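Local atomic coordinates of 2-C-methyl-D-erythritol 2,4-cyclodiphosphate synthase (Francisella tularensis subsp. tularensis, PDB entry 3RE3), a protein that probably catalyses ring closure of 4-diphosphocytidyl-2-C-methyl-D-erythritol 2-phosphate to 2-C-methyl-D-erythritol 2,4-cyclodiphosphate, releasing CMP, in the non-mevalonate route to isoprenoids. Residues 94-105 and 152-162; 111-122 and 130-138. One frame throughout, in Å; residues are numbered along the deposited sequence.

Interaction 1. Residues 94-105 and 152-162. With NA (sodium ion), chain F.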
loop_
_atom_site.group_PDB
_atom_site.type_symbol
_atom_site.label_atom_id
_atom_site.label_comp_id
_atom_site.label_asym_id
_atom_site.label_seq_id
_atom_site.Cartn_x
_atom_site.Cartn_y
_atom_site.Cartn_z
ATOM N N GLN A 94 -10.834 -22.806 5.399
ATOM C CA GLN A 94 -12.188 -22.421 5.814
ATOM C C GLN A 94 -12.362 -20.930 6.073
ATOM O O GLN A 94 -12.983 -20.514 7.052
ATOM C CB GLN A 94 -12.655 -23.242 7.021
ATOM C CG GLN A 94 -13.278 -24.575 6.637
ATOM C CD GLN A 94 -13.115 -25.632 7.711
ATOM O OE1 GLN A 94 -12.763 -25.329 8.855
ATOM N NE2 GLN A 94 -13.359 -26.888 7.342
ATOM N N TYR A 95 -11.812 -20.126 5.177
ATOM C CA TYR A 95 -12.080 -18.711 5.200
ATOM C C TYR A 95 -12.823 -18.358 3.929
ATOM O O TYR A 95 -12.748 -19.085 2.933
ATOM C CB TYR A 95 -10.784 -17.918 5.327
ATOM C CG TYR A 95 -10.405 -17.622 6.756
ATOM C CD1 TYR A 95 -9.582 -18.489 7.475
ATOM C CD2 TYR A 95 -10.886 -16.483 7.391
ATOM C CE1 TYR A 95 -9.243 -18.222 8.778
ATOM C CE2 TYR A 95 -10.565 -16.208 8.696
ATOM C CZ TYR A 95 -9.740 -17.076 9.393
ATOM O OH TYR A 95 -9.413 -16.794 10.709
ATOM N N SER A 96 -13.581 -17.268 3.999
ATOM C CA SER A 96 -14.322 -16.744 2.865
ATOM C C SER A 96 -13.826 -15.340 2.532
ATOM O O SER A 96 -13.281 -14.635 3.380
ATOM C CB SER A 96 -15.819 -16.660 3.186
ATOM O OG SER A 96 -16.414 -17.932 3.408
ATOM N N ILE A 97 -14.030 -14.915 1.296
ATOM C CA ILE A 97 -13.758 -13.527 0.966
ATOM C C ILE A 97 -14.913 -12.623 1.369
ATOM O O ILE A 97 -16.035 -12.787 0.913
ATOM C CB ILE A 97 -13.483 -13.344 -0.538
ATOM C CG1 ILE A 97 -12.145 -13.982 -0.892
ATOM C CG2 ILE A 97 -13.516 -11.862 -0.918
ATOM C CD1 ILE A 97 -12.109 -14.487 -2.276
ATOM N N SER A 98 -14.622 -11.650 2.213
ATOM C CA SER A 98 -15.548 -10.564 2.423
ATOM C C SER A 98 -15.496 -9.659 1.193
ATOM O O SER A 98 -16.474 -9.536 0.463
ATOM C CB SER A 98 -15.161 -9.794 3.669
ATOM O OG SER A 98 -16.040 -8.711 3.864
ATOM N N ASN A 99 -14.345 -9.029 0.961
ATOM C CA ASN A 99 -14.161 -8.208 -0.237
ATOM C C ASN A 99 -12.708 -8.002 -0.640
ATOM O O ASN A 99 -11.793 -8.196 0.153
ATOM C CB ASN A 99 -14.886 -6.863 -0.114
ATOM C CG ASN A 99 -14.067 -5.812 0.615
ATOM O OD1 ASN A 99 -13.683 -4.810 0.028
ATOM N ND2 ASN A 99 -13.819 -6.023 1.902
ATOM N N ILE A 100 -12.503 -7.611 -1.889
ATOM C CA ILE A 100 -11.167 -7.359 -2.403
ATOM C C ILE A 100 -11.089 -5.998 -3.068
ATOM O O ILE A 100 -11.963 -5.651 -3.864
ATOM C CB ILE A 100 -10.778 -8.411 -3.438
ATOM C CG1 ILE A 100 -10.656 -9.772 -2.765
ATOM C CG2 ILE A 100 -9.480 -8.010 -4.122
ATOM C CD1 ILE A 100 -10.578 -10.908 -3.732
ATOM N N ASP A 101 -10.046 -5.237 -2.742
ATOM C CA ASP A 101 -9.787 -3.964 -3.421
ATOM C C ASP A 101 -8.449 -3.937 -4.170
ATOM O O ASP A 101 -7.409 -4.269 -3.613
ATOM C CB ASP A 101 -9.861 -2.801 -2.434
ATOM C CG ASP A 101 -10.143 -1.478 -3.128
ATOM O OD1 ASP A 101 -10.429 -1.497 -4.342
ATOM O OD2 ASP A 101 -10.102 -0.421 -2.464
ATOM N N CYS A 102 -8.475 -3.537 -5.434
ATOM C CA CYS A 102 -7.257 -3.547 -6.250
ATOM C C CYS A 102 -6.986 -2.177 -6.819
ATOM O O CYS A 102 -7.900 -1.496 -7.304
ATOM C CB CYS A 102 -7.366 -4.531 -7.411
ATOM S SG CYS A 102 -7.788 -6.208 -6.958
ATOM N N THR A 103 -5.721 -1.773 -6.742
ATOM C CA THR A 103 -5.260 -0.570 -7.416
ATOM C C THR A 103 -4.145 -0.911 -8.411
ATOM O O THR A 103 -3.043 -1.301 -8.039
ATOM C CB THR A 103 -4.782 0.486 -6.412
ATOM O OG1 THR A 103 -5.796 0.690 -5.424
ATOM C CG2 THR A 103 -4.475 1.809 -7.113
ATOM N N ILE A 104 -4.458 -0.767 -9.686
ATOM C CA ILE A 104 -3.467 -0.896 -10.737
ATOM C C ILE A 104 -2.780 0.438 -10.974
ATOM O O ILE A 104 -3.440 1.444 -11.217
ATOM C CB ILE A 104 -4.123 -1.338 -12.042
ATOM C CG1 ILE A 104 -4.863 -2.657 -11.820
ATOM C CG2 ILE A 104 -3.083 -1.447 -13.153
ATOM C CD1 ILE A 104 -5.713 -3.069 -12.981
ATOM N N ILE A 105 -1.456 0.439 -10.886
ATOM C CA ILE A 105 -0.672 1.645 -11.126
ATOM C C ILE A 105 0.076 1.571 -12.451
ATOM O O ILE A 105 1.015 0.793 -12.596
ATOM C CB ILE A 105 0.328 1.856 -9.981
ATOM C CG1 ILE A 105 -0.403 1.693 -8.643
ATOM C CG2 ILE A 105 1.029 3.210 -10.125
ATOM C CD1 ILE A 105 0.440 1.952 -7.443
ATOM N N ILE A 152 4.605 -1.627 -14.628
ATOM C CA ILE A 152 3.392 -1.354 -13.872
ATOM C C ILE A 152 3.376 -2.093 -12.544
ATOM O O ILE A 152 4.070 -3.094 -12.363
ATOM C CB ILE A 152 2.132 -1.753 -14.647
ATOM C CG1 ILE A 152 2.201 -3.223 -15.029
ATOM C CG2 ILE A 152 1.968 -0.897 -15.888
ATOM C CD1 ILE A 152 1.079 -3.630 -15.904
ATOM N N ALA A 153 2.572 -1.586 -11.620
ATOM C CA ALA A 153 2.446 -2.210 -10.323
ATOM C C ALA A 153 0.983 -2.361 -9.998
ATOM O O ALA A 153 0.131 -1.705 -10.598
ATOM C CB ALA A 153 3.126 -1.375 -9.269
ATOM N N THR A 154 0.692 -3.248 -9.060
ATOM C CA THR A 154 -0.654 -3.345 -8.502
ATOM C C THR A 154 -0.556 -3.563 -7.013
ATOM O O THR A 154 0.326 -4.280 -6.535
ATOM C CB THR A 154 -1.513 -4.469 -9.124
ATOM O OG1 THR A 154 -0.736 -5.662 -9.243
ATOM C CG2 THR A 154 -1.984 -4.077 -10.490
ATOM N N HIS A 155 -1.452 -2.890 -6.298
ATOM C CA HIS A 155 -1.710 -3.133 -4.889
ATOM C C HIS A 155 -3.059 -3.834 -4.729
ATOM O O HIS A 155 -4.068 -3.414 -5.294
ATOM C CB HIS A 155 -1.767 -1.816 -4.130
ATOM C CG HIS A 155 -0.427 -1.239 -3.798
ATOM N ND1 HIS A 155 0.234 -1.536 -2.630
ATOM C CD2 HIS A 155 0.352 -0.352 -4.464
ATOM C CE1 HIS A 155 1.376 -0.866 -2.591
ATOM N NE2 HIS A 155 1.472 -0.147 -3.696
ATOM N N VAL A 156 -3.075 -4.904 -3.954
ATOM C CA VAL A 156 -4.330 -5.542 -3.593
ATOM C C VAL A 156 -4.439 -5.611 -2.079
ATOM O O VAL A 156 -3.460 -5.896 -1.387
ATOM C CB VAL A 156 -4.456 -6.970 -4.163
ATOM C CG1 VAL A 156 -5.803 -7.579 -3.774
ATOM C CG2 VAL A 156 -4.300 -6.960 -5.667
ATOM N N VAL A 157 -5.631 -5.319 -1.576
ATOM C CA VAL A 157 -5.996 -5.651 -0.208
ATOM C C VAL A 157 -7.228 -6.556 -0.232
ATOM O O VAL A 157 -8.172 -6.336 -0.998
ATOM C CB VAL A 157 -6.291 -4.401 0.636
ATOM C CG1 VAL A 157 -5.008 -3.690 1.001
ATOM C CG2 VAL A 157 -7.272 -3.475 -0.088
ATOM N N CYS A 158 -7.210 -7.591 0.594
ATOM C CA CYS A 158 -8.380 -8.443 0.752
ATOM C C CYS A 158 -8.752 -8.505 2.212
ATOM O O CYS A 158 -7.894 -8.338 3.081
ATOM C CB CYS A 158 -8.125 -9.857 0.233
ATOM S SG CYS A 158 -6.756 -10.640 1.034
ATOM N N LEU A 159 -10.042 -8.708 2.471
ATOM C CA LEU A 159 -10.547 -8.982 3.819
ATOM C C LEU A 159 -11.206 -10.349 3.828
ATOM O O LEU A 159 -12.112 -10.603 3.045
ATOM C CB LEU A 159 -11.560 -7.932 4.241
ATOM C CG LEU A 159 -11.941 -7.863 5.711
ATOM C CD1 LEU A 159 -10.719 -7.824 6.616
ATOM C CD2 LEU A 159 -12.805 -6.641 5.953
ATOM N N LEU A 160 -10.749 -11.226 4.714
ATOM C CA LEU A 160 -11.299 -12.582 4.830
ATOM C C LEU A 160 -12.107 -12.789 6.124
ATOM O O LEU A 160 -11.820 -12.163 7.143
ATOM C CB LEU A 160 -10.166 -13.598 4.770
ATOM C CG LEU A 160 -9.283 -13.555 3.525
ATOM C CD1 LEU A 160 -8.268 -14.704 3.564
ATOM C CD2 LEU A 160 -10.141 -13.629 2.264
ATOM N N TYR A 161 -13.122 -13.650 6.083
ATOM C CA TYR A 161 -13.901 -13.957 7.293
ATOM C C TYR A 161 -14.168 -15.447 7.496
ATOM O O TYR A 161 -14.044 -16.256 6.563
ATOM C CB TYR A 161 -15.217 -13.177 7.328
ATOM C CG TYR A 161 -16.272 -13.693 6.375
ATOM C CD1 TYR A 161 -17.158 -14.702 6.754
ATOM C CD2 TYR A 161 -16.390 -13.173 5.107
ATOM C CE1 TYR A 161 -18.123 -15.173 5.881
ATOM C CE2 TYR A 161 -17.340 -13.633 4.232
ATOM C CZ TYR A 161 -18.206 -14.634 4.617
ATOM O OH TYR A 161 -19.155 -15.080 3.726
ATOM N N ARG A 162 -14.521 -15.788 8.738
ATOM C CA ARG A 162 -14.880 -17.150 9.147
ATOM C C ARG A 162 -16.121 -17.116 10.053
ATOM O O ARG A 162 -16.321 -16.164 10.822
ATOM C CB ARG A 162 -13.704 -17.819 9.871
ATOM C CG ARG A 162 -13.987 -19.220 10.411
ATOM C CD ARG A 162 -12.817 -19.753 11.247
ATOM N NE ARG A 162 -11.911 -20.590 10.461
ATOM C CZ ARG A 162 -10.691 -20.953 10.852
ATOM N NH1 ARG A 162 -10.218 -20.543 12.021
ATOM N NH2 ARG A 162 -9.936 -21.722 10.074
HETATM NA NA NA F . -14.468 -4.131 -2.780
HETATM O O HOH W 1 -15.839 -19.046 6.628
#

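Interaction 2. Residues 111-122 and 130-138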
loop_
_atom_site.group_PDB
_atom_site.type_symbol
_atom_site.label_atom_id
_atom_site.label_comp_id
_atom_site.label_asym_id
_atom_site.label_seq_id
_atom_site.Cartn_x
_atom_site.Cartn_y
_atom_site.Cartn_z
HETATM N N MSE A 111 -6.276 1.116 -18.951
HETATM C CA MSE A 111 -6.977 0.023 -18.281
HETATM C C MSE A 111 -8.492 0.135 -18.354
HETATM O O MSE A 111 -9.190 -0.871 -18.401
HETATM C CB MSE A 111 -6.590 -0.017 -16.803
HETATM C CG MSE A 111 -5.131 -0.265 -16.535
HETATM SE SE MSE A 111 -4.507 -1.946 -17.278
HETATM C CE MSE A 111 -2.609 -1.582 -17.047
ATOM N N LEU A 112 -8.995 1.365 -18.356
ATOM C CA LEU A 112 -10.420 1.612 -18.168
ATOM C C LEU A 112 -11.366 0.687 -18.956
ATOM O O LEU A 112 -12.344 0.177 -18.399
ATOM C CB LEU A 112 -10.746 3.075 -18.461
ATOM C CG LEU A 112 -12.229 3.414 -18.296
ATOM C CD1 LEU A 112 -12.686 3.235 -16.842
ATOM C CD2 LEU A 112 -12.519 4.822 -18.801
ATOM N N PRO A 113 -11.082 0.457 -20.244
ATOM C CA PRO A 113 -11.945 -0.418 -21.042
ATOM C C PRO A 113 -11.992 -1.873 -20.558
ATOM O O PRO A 113 -12.997 -2.546 -20.790
ATOM C CB PRO A 113 -11.300 -0.376 -22.438
ATOM C CG PRO A 113 -10.438 0.811 -22.443
ATOM C CD PRO A 113 -9.966 0.993 -21.037
ATOM N N HIS A 114 -10.912 -2.360 -19.948
ATOM C CA HIS A 114 -10.803 -3.779 -19.594
ATOM C C HIS A 114 -11.143 -4.171 -18.144
ATOM O O HIS A 114 -11.162 -5.353 -17.808
ATOM C CB HIS A 114 -9.419 -4.292 -19.986
ATOM C CG HIS A 114 -8.923 -3.726 -21.284
ATOM N ND1 HIS A 114 -9.294 -4.231 -22.511
ATOM C CD2 HIS A 114 -8.107 -2.675 -21.541
ATOM C CE1 HIS A 114 -8.726 -3.519 -23.468
ATOM N NE2 HIS A 114 -8.000 -2.571 -22.906
ATOM N N ILE A 115 -11.441 -3.187 -17.307
ATOM C CA ILE A 115 -11.575 -3.406 -15.871
ATOM C C ILE A 115 -12.787 -4.276 -15.497
ATOM O O ILE A 115 -12.673 -5.224 -14.713
ATOM C CB ILE A 115 -11.598 -2.052 -15.125
ATOM C CG1 ILE A 115 -10.172 -1.607 -14.827
ATOM C CG2 ILE A 115 -12.423 -2.111 -13.828
ATOM C CD1 ILE A 115 -10.072 -0.138 -14.472
ATOM N N GLU A 116 -13.942 -3.957 -16.066
ATOM C CA GLU A 116 -15.137 -4.746 -15.818
ATOM C C GLU A 116 -14.950 -6.195 -16.267
ATOM O O GLU A 116 -15.423 -7.126 -15.625
ATOM C CB GLU A 116 -16.347 -4.104 -16.491
ATOM C CG GLU A 116 -16.621 -2.695 -15.994
ATOM C CD GLU A 116 -16.676 -2.601 -14.475
ATOM O OE1 GLU A 116 -17.383 -3.424 -13.840
ATOM O OE2 GLU A 116 -16.003 -1.699 -13.920
ATOM N N LYS A 117 -14.243 -6.388 -17.366
ATOM C CA LYS A 117 -13.935 -7.730 -17.792
ATOM C C LYS A 117 -13.118 -8.433 -16.727
ATOM O O LYS A 117 -13.375 -9.592 -16.422
ATOM C CB LYS A 117 -13.200 -7.736 -19.136
ATOM C CG LYS A 117 -14.115 -7.668 -20.334
ATOM C CD LYS A 117 -13.349 -7.734 -21.645
ATOM C CE LYS A 117 -12.575 -6.441 -21.920
ATOM N NZ LYS A 117 -11.689 -6.552 -23.123
HETATM N N MSE A 118 -12.136 -7.728 -16.168
HETATM C CA MSE A 118 -11.295 -8.304 -15.128
HETATM C C MSE A 118 -12.131 -8.695 -13.910
HETATM O O MSE A 118 -11.919 -9.752 -13.315
HETATM C CB MSE A 118 -10.213 -7.334 -14.682
HETATM C CG MSE A 118 -9.220 -6.933 -15.756
HETATM SE SE MSE A 118 -7.992 -5.594 -14.988
HETATM C CE MSE A 118 -6.984 -5.130 -16.600
ATOM N N ARG A 119 -13.071 -7.832 -13.538
ATOM C CA ARG A 119 -13.852 -8.057 -12.344
ATOM C C ARG A 119 -14.715 -9.302 -12.510
ATOM O O ARG A 119 -14.813 -10.115 -11.596
ATOM C CB ARG A 119 -14.736 -6.855 -12.039
ATOM C CG ARG A 119 -14.000 -5.617 -11.660
ATOM C CD ARG A 119 -14.989 -4.508 -11.357
ATOM N NE ARG A 119 -15.504 -4.580 -9.996
ATOM C CZ ARG A 119 -16.649 -4.034 -9.601
ATOM N NH1 ARG A 119 -17.027 -4.130 -8.338
ATOM N NH2 ARG A 119 -17.417 -3.392 -10.472
ATOM N N ALA A 120 -15.324 -9.448 -13.683
ATOM C CA ALA A 120 -16.224 -10.558 -13.952
ATOM C C ALA A 120 -15.431 -11.854 -13.972
ATOM O O ALA A 120 -15.822 -12.867 -13.381
ATOM C CB ALA A 120 -16.931 -10.352 -15.276
ATOM N N CYS A 121 -14.306 -11.798 -14.658
ATOM C CA CYS A 121 -13.401 -12.923 -14.769
ATOM C C CYS A 121 -12.986 -13.447 -13.401
ATOM O O CYS A 121 -13.067 -14.638 -13.142
ATOM C CB CYS A 121 -12.157 -12.509 -15.569
ATOM S SG CYS A 121 -10.819 -13.696 -15.555
ATOM N N LEU A 122 -12.529 -12.558 -12.529
ATOM C CA LEU A 122 -12.000 -12.992 -11.250
ATOM C C LEU A 122 -13.111 -13.328 -10.251
ATOM O O LEU A 122 -12.995 -14.284 -9.490
ATOM C CB LEU A 122 -11.052 -11.946 -10.668
ATOM C CG LEU A 122 -10.008 -11.281 -11.574
ATOM C CD1 LEU A 122 -9.389 -10.112 -10.829
ATOM C CD2 LEU A 122 -8.932 -12.238 -12.061
ATOM N N ILE A 130 -19.383 -9.710 -8.141
ATOM C CA ILE A 130 -18.579 -8.670 -8.755
ATOM C C ILE A 130 -18.414 -7.509 -7.778
ATOM O O ILE A 130 -17.365 -6.857 -7.737
ATOM C CB ILE A 130 -19.202 -8.177 -10.072
ATOM C CG1 ILE A 130 -18.927 -9.188 -11.179
ATOM C CG2 ILE A 130 -18.624 -6.849 -10.488
ATOM C CD1 ILE A 130 -19.769 -8.968 -12.417
ATOM N N SER A 131 -19.438 -7.273 -6.972
ATOM C CA SER A 131 -19.428 -6.138 -6.067
ATOM C C SER A 131 -18.504 -6.382 -4.885
ATOM O O SER A 131 -18.208 -5.479 -4.102
ATOM C CB SER A 131 -20.841 -5.832 -5.581
ATOM O OG SER A 131 -21.448 -6.982 -5.011
ATOM N N GLN A 132 -18.047 -7.615 -4.759
ATOM C CA GLN A 132 -17.098 -7.944 -3.722
ATOM C C GLN A 132 -15.647 -7.777 -4.145
ATOM O O GLN A 132 -14.759 -7.953 -3.315
ATOM C CB GLN A 132 -17.280 -9.380 -3.303
ATOM C CG GLN A 132 -18.472 -9.638 -2.426
ATOM C CD GLN A 132 -18.587 -11.105 -2.135
ATOM O OE1 GLN A 132 -19.151 -11.858 -2.924
ATOM N NE2 GLN A 132 -18.005 -11.534 -1.026
ATOM N N ILE A 133 -15.400 -7.490 -5.425
ATOM C CA ILE A 133 -14.029 -7.202 -5.888
ATOM C C ILE A 133 -13.885 -5.927 -6.719
ATOM O O ILE A 133 -14.359 -5.836 -7.843
ATOM C CB ILE A 133 -13.371 -8.373 -6.650
ATOM C CG1 ILE A 133 -12.095 -7.873 -7.324
ATOM C CG2 ILE A 133 -14.313 -8.962 -7.697
ATOM C CD1 ILE A 133 -11.140 -8.987 -7.729
ATOM N N ASN A 134 -13.192 -4.954 -6.157
ATOM C CA ASN A 134 -13.060 -3.655 -6.779
ATOM C C ASN A 134 -11.693 -3.537 -7.418
ATOM O O ASN A 134 -10.686 -3.922 -6.821
ATOM C CB ASN A 134 -13.225 -2.570 -5.723
ATOM C CG ASN A 134 -13.546 -1.243 -6.316
ATOM O OD1 ASN A 134 -14.705 -0.948 -6.598
ATOM N ND2 ASN A 134 -12.519 -0.422 -6.525
ATOM N N ILE A 135 -11.667 -2.998 -8.633
ATOM C CA ILE A 135 -10.431 -2.778 -9.377
ATOM C C ILE A 135 -10.433 -1.352 -9.876
ATOM O O ILE A 135 -11.292 -0.970 -10.680
ATOM C CB ILE A 135 -10.359 -3.677 -10.627
ATOM C CG1 ILE A 135 -10.374 -5.166 -10.260
ATOM C CG2 ILE A 135 -9.145 -3.353 -11.421
ATOM C CD1 ILE A 135 -10.518 -6.072 -11.472
ATOM N N LYS A 136 -9.477 -0.559 -9.406
ATOM C CA LYS A 136 -9.317 0.803 -9.921
ATOM C C LYS A 136 -7.915 1.015 -10.506
ATOM O O LYS A 136 -6.978 0.308 -10.153
ATOM C CB LYS A 136 -9.620 1.839 -8.838
ATOM C CG LYS A 136 -8.899 1.583 -7.538
ATOM C CD LYS A 136 -9.312 2.572 -6.485
ATOM C CE LYS A 136 -9.731 1.846 -5.243
ATOM N NZ LYS A 136 -8.789 0.722 -4.974
ATOM N N ALA A 137 -7.773 1.980 -11.405
ATOM C CA ALA A 137 -6.461 2.251 -12.004
ATOM C C ALA A 137 -6.070 3.713 -11.841
ATOM O O ALA A 137 -6.867 4.606 -12.135
ATOM C CB ALA A 137 -6.455 1.853 -13.467
ATOM N N THR A 138 -4.854 3.961 -11.361
ATOM C CA THR A 138 -4.345 5.332 -11.291
ATOM C C THR A 138 -2.973 5.456 -11.987
ATOM O O THR A 138 -2.405 4.471 -12.452
ATOM C CB THR A 138 -4.273 5.848 -9.820
ATOM O OG1 THR A 138 -4.116 7.278 -9.791
ATOM C CG2 THR A 138 -3.142 5.180 -9.046
#

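Interaction 1. Residues 94-105 and 152-162
Tyr-95 and Arg-162 meet where strand 96-105 begins and strand 151-161 ends: Arg-162 CB lies over one face of the tyrosine ring in a CH-pi contact, 4.1 Å from its centroid, and Tyr-95 CE1 lies over the centre of one guanidinium face, the planes 31° apart; Arg-162 NH2 bonds Lys-93 O. Ser-96 CB covers a face of the Tyr-161 ring, 3.7 Å from the centroid. Tyr-161 CG sits between its backbone N and carbonyl carbon (chi1 74°), which carries the ring across to Ser-96. Paired backbone bonds join the antiparallel strands from Ser-96 with Tyr-161 to Ile-105 with Ala-153, interrupted by a classic beta bulge: Leu-159 O accepts from Ser-98 N at 2.8 Å and, weakly, from Asn-99 N at 3.4 Å. Beyond the bulge, Ile-100, Cys-102 and Ile-104 share a face with Val-156 and Thr-154, covered partly by helix 45-57; Ile-104 CG1 lies beside Thr-154 CG2 at 3.5 Å. The face with Asp-101, Thr-103 and His-155 turns to a neighbouring subunit: Asp-101 OD2 bonds N, and Thr-103 OG1 bonds ND1, of that subunit's His-10, while Lys-136 NZ holds Thr-103 OG1 and Asp-101 OD1. Asn-99 OD1 binds sodium at 3.0 Å, with Gly-56 O of that subunit.

Interaction 2. Residues 111-122 and 130-138
Ile-135 is the apolar centre of this contact. Its CD1 touches CB of selenomethionine Met-118 and CG of Arg-119, each at 3.5 Å, and lies 4.2 Å from Leu-122 CD1. Ile-115 runs alongside it, pointing the other way, CG1 to CG2 of Ile-135 at 4.0 Å. Toward the end of the strand, CB of selenomethionine Met-111 rests against Ala-137 CB at 3.8 Å.

At the other end Arg-119 carries the polar edge. Its chain bends at chi3 (83°), bringing the guanidinium round to the backbone of 130-133. There NE donates to Ile-133 O at 2.7 Å, nearly straight at 165° and in both the guanidinium and the carbonyl plane, while NH1 adds a weak bond to the same oxygen. Ile-130 CG2 covers the centre of one guanidinium face, 3.5 Å above it; over the opposite one lies Asn-134 OD1, itself hydrogen-bonded to Gly-61 N of a neighbouring subunit. NH2 makes a weak salt bridge to Glu-116 one helical turn back. The bond from NE and the methyl over the face limit the group's rotation, and NH1 also bonds weakly to Gly-59 O of that subunit.

The helix and strand, antiparallel at 154°, are the second and third elements of a beta-alpha-beta crossover from strand 96-105; Ile-135 and Met-118 also touch Ile-104 of that strand, and Leu-122 packs on helices 45-57 and 79-92.

How the interactions relate
The centres of the two interactions lie about 12 Å apart, and both reach one mixed sheet ordered 6-16, 151-161, 96-105, 133-138. Strand 96-105 is common ground: interaction 1 pairs it antiparallel with 151-161, and on its other side it runs parallel to 133-138, with a probable hydrogen bond from Cys-102 N to Asn-134 O at 2.6 Å. Along the chain, interaction 2 is nested between the two strands of interaction 1, since the crossover through helix 115-126 is completed before the chain returns as 151-161. Both contacts reach the same neighbouring subunit and so border the trimer interface, where enzymes of this family place their active sites.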